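Local coordinates for protein Kinase A (Toxoplasma gondii, PDB 5J3U) that binds cyclic AMP through two cyclic nucleotide-binding domains and, as a PKA regulatory chain, probably holds the kinase's catalytic subunit inhibited until the nucleotide arrives, at residues R116-F119 with N120-K124; G213-A216 with L217-E221. All coordinates share one frame; numbering follows the deposited sequence.

Contact 1: residues R116-F119 with N120-K124; sequences RDTF and NAIVK
The ring of Phe119 packs on the next turn of its own helix, against Val123 and Lys124. Its CD1 lies 3.6 Å from CB of Val123 and its CE1 3.7 Å from CG1 of Val123, while one face turns to CA of Lys124. The lysine's aliphatic stem passes the ring at about a right angle, CB coming to 3.7 Å from Phe119 CE2. With CG anti to the backbone N (chi1 180°), the ring is carried along the helix to these two residues.

The backbone widens at the same place. Phe119 O accepts from both Val123 N (3.0 Å) and Lys124 N (2.9 Å), which arrive from opposite faces of its carbonyl plane; the bond to Lys124 spans five residues and defines a pi-type turn. Before it the bonding is ordinary i to i+4, as in Asn120 N to Arg116 O at 2.8 Å. On the flank, a water bridges the side chains of Asp117 and Asn120, giving to OD1 of the first and accepting from ND2 of the second (3.1 Å), whereas the buried OD1 of Asn120 has no partner in the model.

Further out, Leu21, Leu93 and Leu94 meet the Phe119 ring and Phe22 meets Val123. The guanidinium of Arg116 pairs with Glu56 and bonds to the carbonyls of Gly55 and Ala92; Lys124 NZ bonds to those of Leu93 and Leu94. The start of helix 116-138 is therefore tied by an apolar ring and two cationic ends to helix 91-95, whose leading residues line the cAMP pocket.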
ATOM      1  N   ARG A 116       9.734  17.784   7.958  1.00 19.41           N
ATOM      2  CA  ARG A 116       8.888  18.431   6.970  1.00 21.38           C
ATOM      3  C   ARG A 116       9.667  18.918   5.739  1.00 20.37           C
ATOM      4  O   ARG A 116       9.171  18.806   4.608  1.00 19.02           O
ATOM      5  CB  ARG A 116       8.142  19.609   7.614  1.00 24.27           C
ATOM      6  CG  ARG A 116       7.368  20.459   6.633  1.00 26.73           C
ATOM      7  CD  ARG A 116       6.733  21.655   7.306  1.00 32.17           C
ATOM      8  NE  ARG A 116       5.557  21.301   8.090  1.00 38.15           N
ATOM      9  CZ  ARG A 116       4.313  21.147   7.616  1.00 42.80           C
ATOM     10  NH1 ARG A 116       4.051  21.249   6.313  1.00 43.04           N
ATOM     11  NH2 ARG A 116       3.305  20.870   8.466  1.00 41.40           N
ATOM     12  N   ASP A 117      10.867  19.478   5.946  1.00 19.85           N
ATOM     13  CA  ASP A 117      11.614  20.008   4.811  1.00 19.92           C
ATOM     14  C   ASP A 117      12.012  18.893   3.827  1.00 16.95           C
ATOM     15  O   ASP A 117      11.849  19.033   2.600  1.00 16.25           O
ATOM     16  CB  ASP A 117      12.828  20.847   5.240  1.00 23.91           C
ATOM     17  CG  ASP A 117      12.428  22.208   5.870  1.00 29.52           C
ATOM     18  OD1 ASP A 117      11.291  22.716   5.655  1.00 31.50           O
ATOM     19  OD2 ASP A 117      13.288  22.771   6.580  1.00 31.95           O
ATOM     20  N   THR A 118      12.466  17.778   4.352  1.00 16.81           N
ATOM     21  CA  THR A 118      12.874  16.655   3.487  1.00 17.24           C
ATOM     22  C   THR A 118      11.631  16.048   2.822  1.00 16.64           C
ATOM     23  O   THR A 118      11.646  15.754   1.643  1.00 15.19           O
ATOM     24  CB  THR A 118      13.684  15.606   4.259  1.00 19.05           C
ATOM     25  OG1 THR A 118      14.839  16.261   4.815  1.00 20.02           O
ATOM     26  CG2 THR A 118      14.132  14.452   3.346  1.00 19.02           C
ATOM     27  N   PHE A 119      10.580  15.891   3.599  1.00 15.69           N
ATOM     28  CA  PHE A 119       9.314  15.441   3.028  1.00 16.31           C
ATOM     29  C   PHE A 119       8.844  16.332   1.863  1.00 16.09           C
ATOM     30  O   PHE A 119       8.493  15.838   0.772  1.00 15.41           O
ATOM     31  CB  PHE A 119       8.262  15.338   4.108  1.00 16.16           C
ATOM     32  CG  PHE A 119       6.941  14.887   3.586  1.00 16.54           C
ATOM     33  CD1 PHE A 119       6.711  13.530   3.347  1.00 16.12           C
ATOM     34  CD2 PHE A 119       5.948  15.804   3.319  1.00 17.29           C
ATOM     35  CE1 PHE A 119       5.466  13.092   2.871  1.00 16.70           C
ATOM     36  CE2 PHE A 119       4.708  15.375   2.814  1.00 16.61           C
ATOM     37  CZ  PHE A 119       4.489  14.034   2.608  1.00 17.51           C
ATOM     38  N   ASN A 120       8.864  17.638   2.080  1.00 17.24           N
ATOM     39  CA  ASN A 120       8.509  18.592   1.030  1.00 18.44           C
ATOM     40  C   ASN A 120       9.373  18.522  -0.164  1.00 17.94           C
ATOM     41  O   ASN A 120       8.869  18.534  -1.272  1.00 18.79           O
ATOM     42  CB  ASN A 120       8.466  20.057   1.538  1.00 20.28           C
ATOM     43  CG  ASN A 120       7.246  20.331   2.387  1.00 25.44           C
ATOM     44  OD1 ASN A 120       6.315  19.512   2.447  1.00 28.39           O
ATOM     45  ND2 ASN A 120       7.253  21.455   3.080  1.00 26.32           N
ATOM     46  N   ALA A 121      10.682  18.413   0.037  1.00 16.95           N
ATOM     47  CA  ALA A 121      11.623  18.377  -1.092  1.00 16.58           C
ATOM     48  C   ALA A 121      11.572  17.090  -1.941  1.00 17.63           C
ATOM     49  O   ALA A 121      11.649  17.156  -3.150  1.00 17.72           O
ATOM     50  CB  ALA A 121      13.039  18.562  -0.553  1.00 17.91           C
ATOM     51  N   ILE A 122      11.463  15.926  -1.303  1.00 16.52           N
ATOM     52  CA  ILE A 122      11.677  14.628  -1.971  1.00 17.94           C
ATOM     53  C   ILE A 122      10.381  13.847  -2.218  1.00 18.51           C
ATOM     54  O   ILE A 122      10.272  13.189  -3.259  1.00 17.87           O
ATOM     55  CB  ILE A 122      12.595  13.721  -1.149  1.00 19.22           C
ATOM     56  CG1 ILE A 122      13.920  14.433  -0.795  1.00 19.71           C
ATOM     57  CG2 ILE A 122      12.835  12.363  -1.839  1.00 19.19           C
ATOM     58  CD1 ILE A 122      14.811  14.706  -2.002  1.00 21.98           C
ATOM     59  N   VAL A 123       9.435  13.922  -1.275  1.00 17.17           N
ATOM     60  CA  VAL A 123       8.269  13.036  -1.246  1.00 18.35           C
ATOM     61  C   VAL A 123       6.927  13.621  -1.690  1.00 19.45           C
ATOM     62  O   VAL A 123       6.173  12.951  -2.360  1.00 18.03           O
ATOM     63  CB  VAL A 123       8.024  12.463   0.149  1.00 18.42           C
ATOM     64  CG1 VAL A 123       7.074  11.253   0.070  1.00 18.97           C
ATOM     65  CG2 VAL A 123       9.307  12.005   0.794  1.00 19.03           C
ATOM     66  N   LYS A 124       6.640  14.849  -1.287  1.00 19.43           N
ATOM     67  CA  LYS A 124       5.261  15.387  -1.259  1.00 21.93           C
ATOM     68  C   LYS A 124       4.641  15.443  -2.674  1.00 22.57           C
ATOM     69  O   LYS A 124       3.558  14.911  -2.893  1.00 19.38           O
ATOM     70  CB  LYS A 124       5.227  16.752  -0.595  1.00 22.09           C
ATOM     71  CG  LYS A 124       3.825  17.324  -0.498  1.00 26.48           C
ATOM     72  CD  LYS A 124       3.779  18.651   0.239  1.00 30.12           C
ATOM     73  CE  LYS A 124       2.372  19.218   0.130  1.00 35.00           C
ATOM     74  NZ  LYS A 124       2.103  20.123   1.279  1.00 38.71           N
TER
HETATM   75  O   HOH W   1       9.968  23.024   3.150  1.00 30.66           O

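Contact 2: residues G213-A216 with L217-E221; sequences GELA and LINEE. With CMP (adenosine-3',5'-cyclic-monophosphate), chain B.
The phosphate-binding cassette of the second cyclic nucleotide-binding domain begins here, with residues 213-216 gripping cAMP and 217-221 completing the short helix behind them. The ribose hydroxyl O2' accepts from Gly213 N at 3.0 Å and donates to Glu214 OE1 at 2.7 Å, the two bonds gripping the hydroxyl from directions about 74° apart. Glu214 reaches it by a bent chain: CG sits between the backbone N and the carbonyl carbon (chi1 75°), and Tyr261 holds the other carboxylate oxygen, OE2. Ala216 N bonds to the phosphate O1P at 3.0 Å, nearly straight at 161°. Leu215 brings CD1 to 3.5 Å from N3 of the adenine.

In this beta-barrel domain, as in other cAMP receptors, the cassette's helix turns its N-terminal end to the phosphate, Leu215 N adding a weak bond to O3', an approach its dipole would probably also favour; Arg223 and Ala224 bind the nucleotide too. Helix 215-219 is supported by Ile218 N to Glu214 O (3.0 Å) and Asn219 N to Leu215 O (2.8 Å), and CD1 of Ile218 packs 3.9 Å from CG of Glu214. Glu220 ends it with positive phi, its carboxylate forming salt bridges to Arg240 and Lys244 of helix 240-246.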
ATOM      1  N   GLY A 213      -6.017 -12.136 -10.047  1.00 10.67           N
ATOM      2  CA  GLY A 213      -5.665 -12.398  -8.682  1.00 10.95           C
ATOM      3  C   GLY A 213      -6.841 -12.202  -7.750  1.00 11.44           C
ATOM      4  O   GLY A 213      -6.638 -12.139  -6.542  1.00 12.95           O
ATOM      5  N   GLU A 214      -8.067 -12.117  -8.286  1.00 11.65           N
ATOM      6  CA  GLU A 214      -9.233 -11.933  -7.438  1.00 12.45           C
ATOM      7  C   GLU A 214      -9.719 -13.250  -6.830  1.00 12.42           C
ATOM      8  O   GLU A 214     -10.325 -13.202  -5.773  1.00 14.43           O
ATOM      9  CB  GLU A 214     -10.415 -11.281  -8.141  1.00 12.75           C
ATOM     10  CG  GLU A 214     -11.254 -12.092  -9.134  1.00 12.36           C
ATOM     11  CD  GLU A 214     -10.599 -12.517 -10.449  1.00 13.65           C
ATOM     12  OE1 GLU A 214      -9.387 -12.414 -10.624  1.00 13.80           O
ATOM     13  OE2 GLU A 214     -11.325 -12.980 -11.381  1.00 14.61           O
ATOM     14  N   LEU A 215      -9.496 -14.368  -7.517  1.00 12.89           N
ATOM     15  CA  LEU A 215     -10.124 -15.621  -7.091  1.00 13.63           C
ATOM     16  C   LEU A 215      -9.660 -16.090  -5.721  1.00 14.37           C
ATOM     17  O   LEU A 215     -10.498 -16.564  -4.935  1.00 13.98           O
ATOM     18  CB  LEU A 215      -9.990 -16.748  -8.122  1.00 13.74           C
ATOM     19  CG  LEU A 215     -10.604 -16.500  -9.482  1.00 14.04           C
ATOM     20  CD1 LEU A 215     -10.325 -17.669 -10.408  1.00 15.43           C
ATOM     21  CD2 LEU A 215     -12.094 -16.191  -9.397  1.00 14.49           C
ATOM     22  N   ALA A 216      -8.361 -15.953  -5.410  1.00 14.53           N
ATOM     23  CA  ALA A 216      -7.868 -16.378  -4.089  1.00 14.82           C
ATOM     24  C   ALA A 216      -8.512 -15.544  -2.982  1.00 15.96           C
ATOM     25  O   ALA A 216      -8.762 -16.043  -1.896  1.00 15.66           O
ATOM     26  CB  ALA A 216      -6.358 -16.311  -3.993  1.00 14.78           C
ATOM     27  N   LEU A 217      -8.790 -14.265  -3.263  1.00 16.02           N
ATOM     28  CA  LEU A 217      -9.408 -13.359  -2.267  1.00 15.35           C
ATOM     29  C   LEU A 217     -10.882 -13.665  -2.063  1.00 15.90           C
ATOM     30  O   LEU A 217     -11.320 -13.805  -0.912  1.00 18.61           O
ATOM     31  CB  LEU A 217      -9.246 -11.872  -2.712  1.00 16.08           C
ATOM     32  CG  LEU A 217      -7.824 -11.379  -2.953  1.00 17.50           C
ATOM     33  CD1 LEU A 217      -7.768  -9.881  -3.276  1.00 17.40           C
ATOM     34  CD2 LEU A 217      -6.935 -11.657  -1.773  1.00 18.81           C
ATOM     35  N   ILE A 218     -11.629 -13.847  -3.154  1.00 16.02           N
ATOM     36  CA  ILE A 218     -13.043 -14.088  -3.105  1.00 17.21           C
ATOM     37  C   ILE A 218     -13.357 -15.487  -2.580  1.00 20.06           C
ATOM     38  O   ILE A 218     -14.298 -15.641  -1.809  1.00 19.57           O
ATOM     39  CB  ILE A 218     -13.718 -13.899  -4.459  1.00 19.74           C
ATOM     40  CG1 ILE A 218     -13.625 -12.416  -4.866  1.00 20.82           C
ATOM     41  CG2 ILE A 218     -15.179 -14.330  -4.422  1.00 20.98           C
ATOM     42  CD1 ILE A 218     -13.886 -12.154  -6.324  1.00 24.02           C
ATOM     43  N   ASN A 219     -12.579 -16.473  -3.012  1.00 19.78           N
ATOM     44  CA  ASN A 219     -12.875 -17.886  -2.705  1.00 20.48           C
ATOM     45  C   ASN A 219     -12.098 -18.434  -1.546  1.00 20.73           C
ATOM     46  O   ASN A 219     -12.337 -19.582  -1.124  1.00 21.74           O
ATOM     47  CB  ASN A 219     -12.615 -18.745  -3.928  1.00 20.63           C
ATOM     48  CG  ASN A 219     -13.527 -18.434  -5.075  1.00 20.66           C
ATOM     49  OD1 ASN A 219     -14.682 -18.063  -4.896  1.00 24.47           O
ATOM     50  ND2 ASN A 219     -13.045 -18.687  -6.264  1.00 20.15           N
ATOM     51  N   GLU A 220     -11.117 -17.679  -1.047  1.00 20.74           N
ATOM     52  CA  GLU A 220     -10.301 -18.091   0.074  1.00 21.61           C
ATOM     53  C   GLU A 220      -9.570 -19.391  -0.252  1.00 22.09           C
ATOM     54  O   GLU A 220      -9.635 -20.359   0.523  1.00 19.33           O
ATOM     55  CB  GLU A 220     -11.134 -18.284   1.352  1.00 24.83           C
ATOM     56  CG  GLU A 220     -12.144 -17.185   1.646  1.00 28.95           C
ATOM     57  CD  GLU A 220     -11.535 -15.820   1.739  1.00 32.67           C
ATOM     58  OE1 GLU A 220     -10.281 -15.711   1.727  1.00 32.88           O
ATOM     59  OE2 GLU A 220     -12.326 -14.851   1.832  1.00 37.10           O
ATOM     60  N   GLU A 221      -8.972 -19.417  -1.446  1.00 20.24           N
ATOM     61  CA  GLU A 221      -8.320 -20.613  -1.980  1.00 18.80           C
ATOM     62  C   GLU A 221      -6.917 -20.231  -2.461  1.00 19.04           C
ATOM     63  O   GLU A 221      -6.605 -19.043  -2.703  1.00 15.90           O
ATOM     64  CB  GLU A 221      -9.083 -21.138  -3.177  1.00 21.33           C
ATOM     65  CG  GLU A 221     -10.431 -21.730  -2.870  1.00 25.08           C
ATOM     66  CD  GLU A 221     -11.051 -22.394  -4.077  1.00 31.03           C
ATOM     67  OE1 GLU A 221     -10.514 -22.278  -5.186  1.00 32.87           O
ATOM     68  OE2 GLU A 221     -12.084 -23.061  -3.925  1.00 37.59           O
TER
HETATM   69  P   CMP B 501      -6.177 -16.202  -8.567  1.00 12.29           P
HETATM   70  O1P CMP B 501      -6.192 -15.362  -7.355  1.00 11.94           O
HETATM   71  O2P CMP B 501      -6.635 -17.659  -8.439  1.00 12.48           O
HETATM   72  O5' CMP B 501      -4.686 -16.177  -9.148  1.00 12.14           O
HETATM   73  C5' CMP B 501      -4.491 -16.706 -10.473  1.00 12.69           C
HETATM   74  C4' CMP B 501      -5.347 -15.805 -11.368  1.00 13.11           C
HETATM   75  O4' CMP B 501      -5.359 -16.149 -12.762  1.00 13.22           O
HETATM   76  C3' CMP B 501      -6.814 -15.965 -11.020  1.00 13.19           C
HETATM   77  O3' CMP B 501      -7.037 -15.430  -9.707  1.00 13.44           O
HETATM   78  C2' CMP B 501      -7.511 -15.267 -12.160  1.00 13.14           C
HETATM   79  O2' CMP B 501      -7.485 -13.820 -12.000  1.00 10.79           O
HETATM   80  C1' CMP B 501      -6.530 -15.573 -13.288  1.00 13.29           C
HETATM   81  N9  CMP B 501      -7.062 -16.494 -14.246  1.00 13.83           N
HETATM   82  C8  CMP B 501      -6.963 -16.296 -15.578  1.00 14.99           C
HETATM   83  N7  CMP B 501      -7.517 -17.369 -16.262  1.00 15.82           N
HETATM   84  C5  CMP B 501      -7.925 -18.271 -15.343  1.00 15.55           C
HETATM   85  C6  CMP B 501      -8.600 -19.603 -15.357  1.00 17.78           C
HETATM   86  N6  CMP B 501      -8.932 -20.227 -16.529  1.00 16.87           N
HETATM   87  N1  CMP B 501      -8.852 -20.144 -14.155  1.00 17.26           N
HETATM   88  C2  CMP B 501      -8.522 -19.605 -12.949  1.00 17.32           C
HETATM   89  N3  CMP B 501      -7.914 -18.376 -12.879  1.00 14.54           N
HETATM   90  C4  CMP B 501      -7.632 -17.686 -14.008  1.00 15.59           C

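Both contacts are local and partly buried, contact 1 wholly within a helix and contact 2 a short helix with loop at its ends; on opposite sides of the chain's centre, their centres lie about 38 Å apart in different cyclic nucleotide-binding domains. Contact 2 touches its nucleotide directly, with backbone amides on ribose and phosphate and a carboxylate on the ribose hydroxyl. Contact 1 lies behind the other site, the Arg116 side chain about 7 Å from the bound cAMP, and meets helix 91-95, the first-domain counterpart of helix 215-219. Accordingly contact 1 centres on an aromatic ring with cationic ends bonded to carbonyls, while contact 2 centres on ligand-binding polar groups and places carboxylates at either end of its helix.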